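Local coordinates for protein myosin-I heavy chain (Dictyostelium discoideum, PDB 5EJY) that works as an actin-based motor with ATPase activity in the early steps of phagocytosis and adhesion, this chain being a MyTH4-FERM unit of its tail, at residues A[9-14]-A[146-151]; A[131-136]-A[168-173]; A[294-299]-A[431-436]; A[400-403]-A[407-410]. One frame throughout, in Å; residues are numbered along the deposited sequence.

Contact 1 of 4, residues A[9-14]-A[146-151]; sequences EEISLY and FAAYLK
I11 and K151 meet at about a right angle, and the touching atoms are the far end of one side chain and the root of the other: I11 CD1 rests on K151 CB at 3.7 Å. The isoleucine reaches it because CG1 stands beside its own backbone N (chi1 -71°) and the chain then runs extended, carrying CD1 along the helix to the lysine. Its other branch, CG2, faces A148, with 4.3 Å from I11 CG2 to A148 CB. A148 is the centre of the contact. Its methyl points toward 9-14 and meets two carbonyl oxygens on one flank, Y14 O at 3.3 Å and I11 O at 3.7 Å from A148 CB, while Y14 CB adds an apolar touch at 4.2 Å from the same methyl. With a side chain this short the backbones come close, 4.8 Å between I11 CA and A148 CA. Of the Y14 side chain only CB reaches the methyl; the ring leads away and packs edge-to-face with Y145, and E10 O lies in the ring plane at its edge.

The contact between the segments is thus made of methyls, methylenes and carbonyl oxygens. K151 is bent at chi3 (79°), and its NZ is held by residues just ahead of 9-14, through a salt bridge to D8 and hydrogen bonds to Q4 and L6 O, so the lysine serves both the apolar and the polar side of the same docking. The N-terminal segment before helix 16-23 packs in irregular, helix-like turns on helix 143-155, within the helical MyTH4 part.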
loop_
_atom_site.group_PDB
_atom_site.type_symbol
_atom_site.label_atom_id
_atom_site.label_comp_id
_atom_site.label_asym_id
_atom_site.label_seq_id
_atom_site.Cartn_x
_atom_site.Cartn_y
_atom_site.Cartn_z
ATOM N N GLU A 9 -1.540 -0.115 -36.405
ATOM C CA GLU A 9 -1.027 0.347 -37.692
ATOM C C GLU A 9 0.444 0.732 -37.622
ATOM O O GLU A 9 1.102 0.898 -38.653
ATOM C CB GLU A 9 -1.840 1.545 -38.181
ATOM C CG GLU A 9 -1.785 2.729 -37.234
ATOM C CD GLU A 9 -2.415 3.972 -37.820
ATOM O OE1 GLU A 9 -2.918 3.902 -38.965
ATOM O OE2 GLU A 9 -2.403 5.019 -37.136
ATOM N N GLU A 10 0.954 0.884 -36.402
ATOM C CA GLU A 10 2.348 1.257 -36.189
ATOM C C GLU A 10 3.195 0.035 -35.904
ATOM O O GLU A 10 4.413 0.134 -35.805
ATOM C CB GLU A 10 2.485 2.195 -34.996
ATOM C CG GLU A 10 1.817 3.544 -35.110
ATOM C CD GLU A 10 2.014 4.349 -33.839
ATOM O OE1 GLU A 10 1.192 4.195 -32.902
ATOM O OE2 GLU A 10 3.007 5.108 -33.760
ATOM N N ILE A 11 2.549 -1.114 -35.745
ATOM C CA ILE A 11 3.268 -2.348 -35.458
ATOM C C ILE A 11 4.317 -2.637 -36.523
ATOM O O ILE A 11 5.413 -3.106 -36.217
ATOM C CB ILE A 11 2.317 -3.557 -35.397
ATOM C CG1 ILE A 11 1.443 -3.497 -34.147
ATOM C CG2 ILE A 11 3.108 -4.843 -35.415
ATOM C CD1 ILE A 11 0.365 -4.558 -34.135
ATOM N N SER A 12 3.969 -2.375 -37.783
ATOM C CA SER A 12 4.859 -2.684 -38.892
ATOM C C SER A 12 6.022 -1.692 -38.996
ATOM O O SER A 12 7.050 -2.003 -39.577
ATOM C CB SER A 12 4.077 -2.770 -40.217
ATOM O OG SER A 12 3.414 -1.552 -40.514
ATOM N N LEU A 13 5.854 -0.506 -38.423
ATOM C CA LEU A 13 6.896 0.519 -38.462
ATOM C C LEU A 13 8.026 0.290 -37.456
ATOM O O LEU A 13 9.149 0.759 -37.651
ATOM C CB LEU A 13 6.282 1.897 -38.231
ATOM C CG LEU A 13 5.489 2.416 -39.431
ATOM C CD1 LEU A 13 4.629 3.615 -39.042
ATOM C CD2 LEU A 13 6.456 2.766 -40.564
ATOM N N TYR A 14 7.726 -0.428 -36.379
ATOM C CA TYR A 14 8.707 -0.640 -35.327
ATOM C C TYR A 14 9.127 -2.094 -35.267
ATOM O O TYR A 14 8.536 -2.906 -34.557
ATOM C CB TYR A 14 8.155 -0.165 -33.977
ATOM C CG TYR A 14 7.957 1.330 -33.923
ATOM C CD1 TYR A 14 8.991 2.167 -33.531
ATOM C CD2 TYR A 14 6.746 1.905 -34.274
ATOM C CE1 TYR A 14 8.823 3.532 -33.480
ATOM C CE2 TYR A 14 6.568 3.271 -34.226
ATOM C CZ TYR A 14 7.612 4.080 -33.831
ATOM O OH TYR A 14 7.454 5.443 -33.779
ATOM N N PHE A 146 9.268 -2.948 -28.476
ATOM C CA PHE A 146 8.854 -4.033 -27.608
ATOM C C PHE A 146 7.345 -4.162 -27.652
ATOM O O PHE A 146 6.812 -5.262 -27.667
ATOM C CB PHE A 146 9.345 -3.841 -26.154
ATOM C CG PHE A 146 8.879 -4.927 -25.244
ATOM C CD1 PHE A 146 9.362 -6.216 -25.387
ATOM C CD2 PHE A 146 7.911 -4.681 -24.288
ATOM C CE1 PHE A 146 8.901 -7.245 -24.565
ATOM C CE2 PHE A 146 7.441 -5.714 -23.470
ATOM C CZ PHE A 146 7.945 -6.984 -23.604
ATOM N N ALA A 147 6.655 -3.030 -27.682
ATOM C CA ALA A 147 5.199 -3.066 -27.769
ATOM C C ALA A 147 4.740 -3.724 -29.072
ATOM O O ALA A 147 3.746 -4.455 -29.100
ATOM C CB ALA A 147 4.633 -1.661 -27.651
ATOM N N ALA A 148 5.460 -3.460 -30.156
ATOM C CA ALA A 148 5.116 -4.096 -31.436
ATOM C C ALA A 148 5.286 -5.603 -31.315
ATOM O O ALA A 148 4.473 -6.398 -31.807
ATOM C CB ALA A 148 5.984 -3.531 -32.560
ATOM N N TYR A 149 6.346 -6.002 -30.628
ATOM C CA TYR A 149 6.634 -7.411 -30.432
ATOM C C TYR A 149 5.517 -8.107 -29.647
ATOM O O TYR A 149 5.112 -9.223 -29.984
ATOM C CB TYR A 149 7.982 -7.569 -29.725
ATOM C CG TYR A 149 8.416 -9.001 -29.569
ATOM C CD1 TYR A 149 8.782 -9.756 -30.679
ATOM C CD2 TYR A 149 8.472 -9.597 -28.323
ATOM C CE1 TYR A 149 9.189 -11.066 -30.547
ATOM C CE2 TYR A 149 8.874 -10.904 -28.173
ATOM C CZ TYR A 149 9.232 -11.638 -29.301
ATOM O OH TYR A 149 9.628 -12.942 -29.183
ATOM N N LEU A 150 5.021 -7.441 -28.603
ATOM C CA LEU A 150 3.919 -7.973 -27.799
ATOM C C LEU A 150 2.651 -8.158 -28.642
ATOM O O LEU A 150 2.027 -9.201 -28.617
ATOM C CB LEU A 150 3.602 -7.022 -26.630
ATOM C CG LEU A 150 4.613 -6.964 -25.480
ATOM C CD1 LEU A 150 4.161 -5.965 -24.419
ATOM C CD2 LEU A 150 4.776 -8.344 -24.878
ATOM N N LYS A 151 2.258 -7.111 -29.349
ATOM C CA LYS A 151 0.996 -7.142 -30.077
ATOM C C LYS A 151 1.051 -8.176 -31.196
ATOM O O LYS A 151 0.095 -8.931 -31.410
ATOM C CB LYS A 151 0.653 -5.755 -30.619
ATOM C CG LYS A 151 0.530 -4.701 -29.544
ATOM C CD LYS A 151 -0.207 -3.463 -30.023
ATOM C CE LYS A 151 -1.716 -3.683 -30.024
ATOM N NZ LYS A 151 -2.442 -2.424 -30.374
#

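Contact 2 of 4, residues A[131-136]-A[168-173]; sequences FTCSTF and QASYFI
C133 overlaps S170 CB and the I173 CG2 methyl of helix 161-180: its SG lies 3.8 Å from S170 CB, and its CB lies 3.7 Å from I173 CG2. The sulfur stands beside its own backbone N (chi1 -72°), which turns it to the serine and leaves CB to the isoleucine. I173 CG2 continues over the end of helix 119-133, 3.6 Å from C133 O, and also meets S134 OG at 3.8 Å. That methyl therefore touches three groups at once, its place between the backbone N and carbonyl carbon of I173 following from chi1 -155°.

Both serines bond their hydroxyls back along their own segments, S134 OG to H130 O and S170 OG to S166 O. Across the gap S170 offers its CB, whereas S134 offers the flank of its already bonded OG. Where helix 119-133 stops, T132 O accepts from both T135 N and F136 N, and T135 OG1 bonds to F131 O at 2.8 Å, with the donor 24° off the carbonyl plane. All four touching residues are buried. With CA atoms of C133 and S170 only 5.7 Å apart, the C-terminal end of helix 119-133 and the residue after it pack closely on helix 161-180 in the core of the MyTH4 helical bundle.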
loop_
_atom_site.group_PDB
_atom_site.type_symbol
_atom_site.label_atom_id
_atom_site.label_comp_id
_atom_site.label_asym_id
_atom_site.label_seq_id
_atom_site.Cartn_x
_atom_site.Cartn_y
_atom_site.Cartn_z
ATOM N N PHE A 131 7.080 -10.825 -15.633
ATOM C CA PHE A 131 7.657 -10.331 -14.368
ATOM C C PHE A 131 8.265 -8.955 -14.605
ATOM O O PHE A 131 8.140 -8.055 -13.777
ATOM C CB PHE A 131 8.794 -11.228 -13.860
ATOM C CG PHE A 131 8.386 -12.648 -13.545
ATOM C CD1 PHE A 131 7.139 -12.935 -13.012
ATOM C CD2 PHE A 131 9.278 -13.690 -13.758
ATOM C CE1 PHE A 131 6.777 -14.238 -12.714
ATOM C CE2 PHE A 131 8.919 -15.009 -13.474
ATOM C CZ PHE A 131 7.665 -15.283 -12.956
ATOM N N THR A 132 8.954 -8.805 -15.732
ATOM C CA THR A 132 9.699 -7.583 -16.006
ATOM C C THR A 132 8.740 -6.440 -16.288
ATOM O O THR A 132 8.900 -5.353 -15.747
ATOM C CB THR A 132 10.697 -7.779 -17.192
ATOM O OG1 THR A 132 11.553 -8.882 -16.891
ATOM C CG2 THR A 132 11.563 -6.523 -17.399
ATOM N N CYS A 133 7.740 -6.693 -17.132
ATOM C CA CYS A 133 6.714 -5.697 -17.418
ATOM C C CYS A 133 5.992 -5.219 -16.149
ATOM O O CYS A 133 5.526 -4.075 -16.091
ATOM C CB CYS A 133 5.683 -6.262 -18.395
ATOM S SG CYS A 133 6.326 -6.430 -20.091
ATOM N N SER A 134 5.878 -6.114 -15.167
ATOM C CA SER A 134 5.209 -5.814 -13.897
ATOM C C SER A 134 6.086 -5.003 -12.940
ATOM O O SER A 134 5.633 -4.629 -11.851
ATOM C CB SER A 134 4.784 -7.118 -13.212
ATOM O OG SER A 134 3.940 -7.895 -14.068
ATOM N N THR A 135 7.332 -4.753 -13.339
ATOM C CA THR A 135 8.309 -4.086 -12.471
ATOM C C THR A 135 8.804 -2.731 -13.007
ATOM O O THR A 135 8.869 -1.750 -12.262
ATOM C CB THR A 135 9.516 -5.018 -12.148
ATOM O OG1 THR A 135 9.033 -6.319 -11.770
ATOM C CG2 THR A 135 10.378 -4.423 -10.985
ATOM N N PHE A 136 9.177 -2.679 -14.287
ATOM C CA PHE A 136 9.609 -1.431 -14.920
ATOM C C PHE A 136 9.456 -1.565 -16.438
ATOM O O PHE A 136 9.515 -2.676 -16.979
ATOM C CB PHE A 136 11.085 -1.097 -14.588
ATOM C CG PHE A 136 12.026 -2.230 -14.860
ATOM C CD1 PHE A 136 12.467 -2.492 -16.156
ATOM C CD2 PHE A 136 12.427 -3.075 -13.834
ATOM C CE1 PHE A 136 13.302 -3.567 -16.420
ATOM C CE2 PHE A 136 13.269 -4.151 -14.085
ATOM C CZ PHE A 136 13.704 -4.398 -15.388
ATOM N N GLN A 168 -0.534 -11.108 -23.436
ATOM C CA GLN A 168 -1.640 -10.190 -23.207
ATOM C C GLN A 168 -1.549 -9.523 -21.826
ATOM O O GLN A 168 -1.796 -8.335 -21.704
ATOM C CB GLN A 168 -2.988 -10.899 -23.336
ATOM C CG GLN A 168 -3.308 -11.318 -24.761
ATOM C CD GLN A 168 -4.754 -11.758 -24.908
ATOM O OE1 GLN A 168 -5.145 -12.817 -24.408
ATOM N NE2 GLN A 168 -5.561 -10.934 -25.570
ATOM N N ALA A 169 -1.219 -10.297 -20.804
ATOM C CA ALA A 169 -1.121 -9.743 -19.442
ATOM C C ALA A 169 0.063 -8.779 -19.312
ATOM O O ALA A 169 0.016 -7.817 -18.528
ATOM C CB ALA A 169 -1.022 -10.857 -18.424
ATOM N N SER A 170 1.118 -9.033 -20.086
ATOM C CA SER A 170 2.293 -8.155 -20.097
ATOM C C SER A 170 1.948 -6.827 -20.733
ATOM O O SER A 170 2.301 -5.785 -20.217
ATOM C CB SER A 170 3.459 -8.779 -20.870
ATOM O OG SER A 170 3.945 -9.938 -20.227
ATOM N N TYR A 171 1.262 -6.863 -21.871
ATOM C CA TYR A 171 0.880 -5.624 -22.532
ATOM C C TYR A 171 -0.029 -4.796 -21.634
ATOM O O TYR A 171 0.139 -3.584 -21.507
ATOM C CB TYR A 171 0.157 -5.922 -23.858
ATOM C CG TYR A 171 -0.070 -4.683 -24.690
ATOM C CD1 TYR A 171 0.948 -4.155 -25.464
ATOM C CD2 TYR A 171 -1.305 -4.041 -24.705
ATOM C CE1 TYR A 171 0.752 -3.023 -26.232
ATOM C CE2 TYR A 171 -1.514 -2.909 -25.471
ATOM C CZ TYR A 171 -0.480 -2.406 -26.235
ATOM O OH TYR A 171 -0.660 -1.276 -27.000
ATOM N N PHE A 172 -1.009 -5.459 -21.032
ATOM C CA PHE A 172 -1.953 -4.763 -20.160
ATOM C C PHE A 172 -1.242 -4.160 -18.928
ATOM O O PHE A 172 -1.505 -3.023 -18.554
ATOM C CB PHE A 172 -3.069 -5.714 -19.727
ATOM C CG PHE A 172 -4.148 -5.046 -18.909
ATOM C CD1 PHE A 172 -4.920 -4.026 -19.449
ATOM C CD2 PHE A 172 -4.384 -5.435 -17.600
ATOM C CE1 PHE A 172 -5.912 -3.405 -18.691
ATOM C CE2 PHE A 172 -5.377 -4.813 -16.833
ATOM C CZ PHE A 172 -6.139 -3.801 -17.380
ATOM N N ILE A 173 -0.336 -4.898 -18.310
ATOM C CA ILE A 173 0.321 -4.313 -17.109
ATOM C C ILE A 173 1.205 -3.111 -17.500
ATOM O O ILE A 173 1.359 -2.158 -16.736
ATOM C CB ILE A 173 1.052 -5.378 -16.236
ATOM C CG1 ILE A 173 1.173 -4.897 -14.770
ATOM C CG2 ILE A 173 2.428 -5.735 -16.797
ATOM C CD1 ILE A 173 -0.157 -4.824 -14.053
#

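Contact 3 of 4, residues A[294-299]-A[431-436]; sequences FFDNIT and LNVNGI
V433 CG1 makes the tight part, touching F294 O at 3.6 Å and D296 OD1 at 3.7 Å. The valine points toward 294-299, and its chi1 of -64° sets CG1 beside the backbone N, on the side where F294 O lies, while CG2 turns to D296 OD2 at a longer 4.1 Å. D296 comes in obliquely, so its carboxylate spans the two methyls with one oxygen near each. A water ties the backbones together beside this packing: it donates to F294 O at 2.6 Å and accepts from V433 N at 3.0 Å.

The contact runs from a buried side at F294 to a solvent side at D296, which is exposed although it touches V433. Between them F295 adds only a long approach, 4.4 Å from its CA to V433 CG1; its ring turns away and stacks on Y497. Beyond D296 the segment loosens, and I298 and T299 are poorly ordered and incompletely modelled. N434, also exposed, is at the corner of the type I turn from N432 to G435 that joins strands 426-432 and 435-440. That hairpin turn is shaped from within: N432 OD1 accepts from N434 N in an Asx turn at 2.8 Å, the donor lying 41° out of the carbonyl plane, and G435 has backbone angles that call for glycine.

D296 OD1 also bonds to Y497 OH, so the carboxylate oxygen resting against the valine has its polar partner on helix 484-499. The chemistry implies a joint in the FERM region that sets an apolar methyl contact beside a water bridge and a tyrosine bond: the V433 side chain is apolar, its backbone N polar.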
loop_
_atom_site.group_PDB
_atom_site.type_symbol
_atom_site.label_atom_id
_atom_site.label_comp_id
_atom_site.label_asym_id
_atom_site.label_seq_id
_atom_site.Cartn_x
_atom_site.Cartn_y
_atom_site.Cartn_z
ATOM N N PHE A 294 -11.750 13.981 7.383
ATOM C CA PHE A 294 -13.091 14.300 7.850
ATOM C C PHE A 294 -13.633 15.556 7.184
ATOM O O PHE A 294 -13.451 16.663 7.680
ATOM C CB PHE A 294 -13.096 14.420 9.372
ATOM C CG PHE A 294 -12.752 13.133 10.058
ATOM C CD1 PHE A 294 -11.432 12.730 10.180
ATOM C CD2 PHE A 294 -13.747 12.302 10.533
ATOM C CE1 PHE A 294 -11.116 11.538 10.791
ATOM C CE2 PHE A 294 -13.443 11.107 11.144
ATOM C CZ PHE A 294 -12.136 10.721 11.279
ATOM N N PHE A 295 -14.304 15.367 6.052
ATOM C CA PHE A 295 -14.816 16.478 5.259
ATOM C C PHE A 295 -16.291 16.730 5.562
ATOM O O PHE A 295 -17.072 15.793 5.759
ATOM C CB PHE A 295 -14.635 16.194 3.769
ATOM C CG PHE A 295 -13.196 16.129 3.329
ATOM C CD1 PHE A 295 -12.222 16.872 3.975
ATOM C CD2 PHE A 295 -12.822 15.335 2.254
ATOM C CE1 PHE A 295 -10.898 16.817 3.561
ATOM C CE2 PHE A 295 -11.501 15.282 1.839
ATOM C CZ PHE A 295 -10.543 16.025 2.493
ATOM N N ASP A 296 -16.670 18.002 5.607
ATOM C CA ASP A 296 -18.068 18.349 5.813
ATOM C C ASP A 296 -18.774 18.442 4.465
ATOM O O ASP A 296 -19.260 19.502 4.076
ATOM C CB ASP A 296 -18.211 19.641 6.634
ATOM C CG ASP A 296 -17.379 20.796 6.094
ATOM O OD1 ASP A 296 -16.497 20.586 5.232
ATOM O OD2 ASP A 296 -17.604 21.935 6.557
ATOM N N ASN A 297 -18.819 17.311 3.761
ATOM C CA ASN A 297 -19.271 17.274 2.374
ATOM C C ASN A 297 -20.501 16.399 2.133
ATOM O O ASN A 297 -20.801 16.039 0.991
ATOM C CB ASN A 297 -18.127 16.806 1.472
ATOM C CG ASN A 297 -17.668 15.401 1.801
ATOM O OD1 ASN A 297 -18.273 14.722 2.629
ATOM N ND2 ASN A 297 -16.599 14.954 1.146
ATOM N N ILE A 298 -21.209 16.046 3.199
ATOM C CA ILE A 298 -22.385 15.196 3.054
ATOM C C ILE A 298 -23.510 15.964 2.365
ATOM O O ILE A 298 -23.767 17.127 2.687
ATOM C CB ILE A 298 -22.882 14.659 4.412
ATOM C CG1 ILE A 298 -22.041 13.460 4.855
ATOM N N THR A 299 -24.167 15.310 1.409
ATOM C CA THR A 299 -25.295 15.900 0.688
ATOM C C THR A 299 -25.001 17.276 0.073
ATOM O O THR A 299 -25.197 18.296 0.734
ATOM C CB THR A 299 -26.550 16.010 1.583
ATOM N N LEU A 431 -6.505 17.185 13.409
ATOM C CA LEU A 431 -6.779 18.007 12.230
ATOM C C LEU A 431 -8.203 17.808 11.700
ATOM O O LEU A 431 -8.688 16.680 11.563
ATOM C CB LEU A 431 -5.752 17.762 11.111
ATOM C CG LEU A 431 -4.287 18.139 11.376
ATOM C CD1 LEU A 431 -3.645 17.100 12.275
ATOM C CD2 LEU A 431 -3.512 18.274 10.076
ATOM N N ASN A 432 -8.878 18.919 11.425
ATOM C CA ASN A 432 -10.207 18.876 10.829
ATOM C C ASN A 432 -10.363 20.096 9.932
ATOM O O ASN A 432 -9.385 20.818 9.703
ATOM C CB ASN A 432 -11.294 18.801 11.908
ATOM C CG ASN A 432 -11.215 19.948 12.904
ATOM O OD1 ASN A 432 -10.753 21.032 12.572
ATOM N ND2 ASN A 432 -11.664 19.708 14.126
ATOM N N VAL A 433 -11.561 20.335 9.410
ATOM C CA VAL A 433 -11.746 21.468 8.502
ATOM C C VAL A 433 -11.549 22.816 9.202
ATOM O O VAL A 433 -11.342 23.830 8.546
ATOM C CB VAL A 433 -13.134 21.446 7.816
ATOM C CG1 VAL A 433 -13.262 20.211 6.909
ATOM C CG2 VAL A 433 -14.248 21.498 8.867
ATOM N N ASN A 434 -11.587 22.815 10.531
ATOM C CA ASN A 434 -11.433 24.053 11.306
ATOM C C ASN A 434 -9.999 24.453 11.608
ATOM O O ASN A 434 -9.760 25.555 12.105
ATOM C CB ASN A 434 -12.191 23.948 12.624
ATOM C CG ASN A 434 -13.670 23.823 12.416
ATOM O OD1 ASN A 434 -14.214 24.398 11.476
ATOM N ND2 ASN A 434 -14.333 23.058 13.274
ATOM N N GLY A 435 -9.049 23.564 11.330
ATOM C CA GLY A 435 -7.655 23.859 11.610
ATOM C C GLY A 435 -6.822 22.714 12.147
ATOM O O GLY A 435 -7.291 21.577 12.287
ATOM N N ILE A 436 -5.557 23.022 12.418
ATOM C CA ILE A 436 -4.635 22.084 13.031
ATOM C C ILE A 436 -4.636 22.306 14.528
ATOM O O ILE A 436 -4.047 23.264 15.030
ATOM C CB ILE A 436 -3.212 22.277 12.489
ATOM C CG1 ILE A 436 -3.217 22.160 10.960
ATOM C CG2 ILE A 436 -2.272 21.250 13.116
ATOM C CD1 ILE A 436 -1.947 22.634 10.297
HETATM O O HOH W 1 -13.704 18.234 9.766
#

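Contact 4 of 4, residues A[400-403]-A[407-410]; sequences LLEK and ANCS
The E402 carboxylate and the N408 amide meet through OE1 of the glutamate and ND2 of the asparagine, with their planes 26° apart; neither plane lies over the other. The bond N408 ND2 to E402 OE1 is weak, 3.4 Å long with an angle of 149° at the hydrogen. The amide oxygen is kept back, N408 OD1 standing 4.1 Å from E402 OE1, so the donor end of the amide is the one offered to the acid. As whole side chains the two cross at about a right angle. The glutamate is bent at chi2 (-64°), which folds its carboxylate round to the loop instead of letting it run on from the helix, and N408 reaches back to it from a residue whose phi is positive.

Beside this polar pair, A407 CB points toward the end of helix 390-402 and sits against two carbonyl oxygens, 3.5 Å from L401 O and 3.6 Å from E402 O. It also passes the carboxylate at 4.3 Å from E402 OE1. Helix 304-322 packs on the same residues: A407 and L401 both touch L318, and E402 touches Y315. From that helix Y314 OH also bonds to N408 N and so grips the loop.

Because the carbonyls at a helix C-terminus carry partial negative charge, the ionised carboxylate of E402 may be slightly disfavoured there, and the weak bond from N408 perhaps offsets this. The chemistry implies one weak hydrogen bond beside a close alanine contact, at the turn that leads from helix 390-402 toward strand 410-415.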
loop_
_atom_site.group_PDB
_atom_site.type_symbol
_atom_site.label_atom_id
_atom_site.label_comp_id
_atom_site.label_asym_id
_atom_site.label_seq_id
_atom_site.Cartn_x
_atom_site.Cartn_y
_atom_site.Cartn_z
ATOM N N LEU A 400 -21.677 9.461 23.580
ATOM C CA LEU A 400 -20.452 9.720 24.331
ATOM C C LEU A 400 -19.246 9.843 23.406
ATOM O O LEU A 400 -18.334 10.647 23.647
ATOM C CB LEU A 400 -20.217 8.600 25.344
ATOM C CG LEU A 400 -21.120 8.621 26.578
ATOM C CD1 LEU A 400 -20.951 7.359 27.406
ATOM C CD2 LEU A 400 -20.818 9.867 27.419
ATOM N N LEU A 401 -19.237 9.029 22.355
ATOM C CA LEU A 401 -18.164 9.066 21.366
ATOM C C LEU A 401 -18.217 10.369 20.587
ATOM O O LEU A 401 -17.202 11.049 20.422
ATOM C CB LEU A 401 -18.257 7.864 20.404
ATOM C CG LEU A 401 -17.961 6.475 20.977
ATOM C CD1 LEU A 401 -18.186 5.393 19.917
ATOM C CD2 LEU A 401 -16.534 6.393 21.508
ATOM N N GLU A 402 -19.408 10.727 20.117
ATOM C CA GLU A 402 -19.570 11.893 19.252
ATOM C C GLU A 402 -19.265 13.223 19.950
ATOM O O GLU A 402 -18.983 14.222 19.287
ATOM C CB GLU A 402 -20.981 11.938 18.655
ATOM C CG GLU A 402 -21.214 10.945 17.529
ATOM C CD GLU A 402 -20.342 11.226 16.316
ATOM O OE1 GLU A 402 -19.765 12.330 16.242
ATOM O OE2 GLU A 402 -20.234 10.345 15.435
ATOM N N LYS A 403 -19.328 13.236 21.277
ATOM C CA LYS A 403 -19.108 14.476 22.026
ATOM C C LYS A 403 -17.688 14.603 22.574
ATOM O O LYS A 403 -17.346 15.618 23.192
ATOM C CB LYS A 403 -20.124 14.617 23.167
ATOM C CG LYS A 403 -21.567 14.783 22.706
ATOM C CD LYS A 403 -21.743 16.014 21.826
ATOM C CE LYS A 403 -23.202 16.215 21.428
ATOM N N ALA A 407 -13.479 13.554 18.471
ATOM C CA ALA A 407 -14.415 13.070 17.456
ATOM C C ALA A 407 -14.293 13.869 16.178
ATOM O O ALA A 407 -14.179 15.087 16.211
ATOM C CB ALA A 407 -15.858 13.121 17.973
ATOM N N ASN A 408 -14.326 13.181 15.039
ATOM C CA ASN A 408 -14.335 13.859 13.744
ATOM C C ASN A 408 -13.041 14.612 13.422
ATOM O O ASN A 408 -13.043 15.589 12.677
ATOM C CB ASN A 408 -15.546 14.779 13.648
ATOM C CG ASN A 408 -16.847 14.030 13.864
ATOM O OD1 ASN A 408 -17.089 12.998 13.233
ATOM N ND2 ASN A 408 -17.674 14.520 14.778
ATOM N N CYS A 409 -11.935 14.125 13.972
ATOM C CA CYS A 409 -10.616 14.697 13.710
ATOM C C CYS A 409 -9.654 13.628 13.208
ATOM O O CYS A 409 -9.700 12.493 13.670
ATOM C CB CYS A 409 -10.020 15.266 15.004
ATOM S SG CYS A 409 -10.877 16.701 15.679
ATOM N N SER A 410 -8.751 14.013 12.312
ATOM C CA SER A 410 -7.641 13.148 11.917
ATOM C C SER A 410 -6.565 13.285 12.993
ATOM O O SER A 410 -6.095 14.388 13.260
ATOM C CB SER A 410 -7.080 13.587 10.561
ATOM O OG SER A 410 -8.116 13.789 9.602
#

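Overall arrangement
The four contacts fall into two pairs. Contacts 1 and 2, centres 16 Å apart, lie in the MyTH4 part and share a run of successive helices: 119-133, 143-155 and 161-180. Their segments alternate along the chain, and F146 packs on C133 where they meet. Contacts 3 and 4, centres 12 Å apart, belong to the FERM part. Contact 4 is nested inside the loop closed by contact 3, and S410 with L431 links them in the antiparallel sheet. Between the pairs, centres are 40 to 57 Å apart without touching. Contact 2 lies across the chain's centre from contacts 3 and 4, consistent with two separately packed parts of one elongated tail unit.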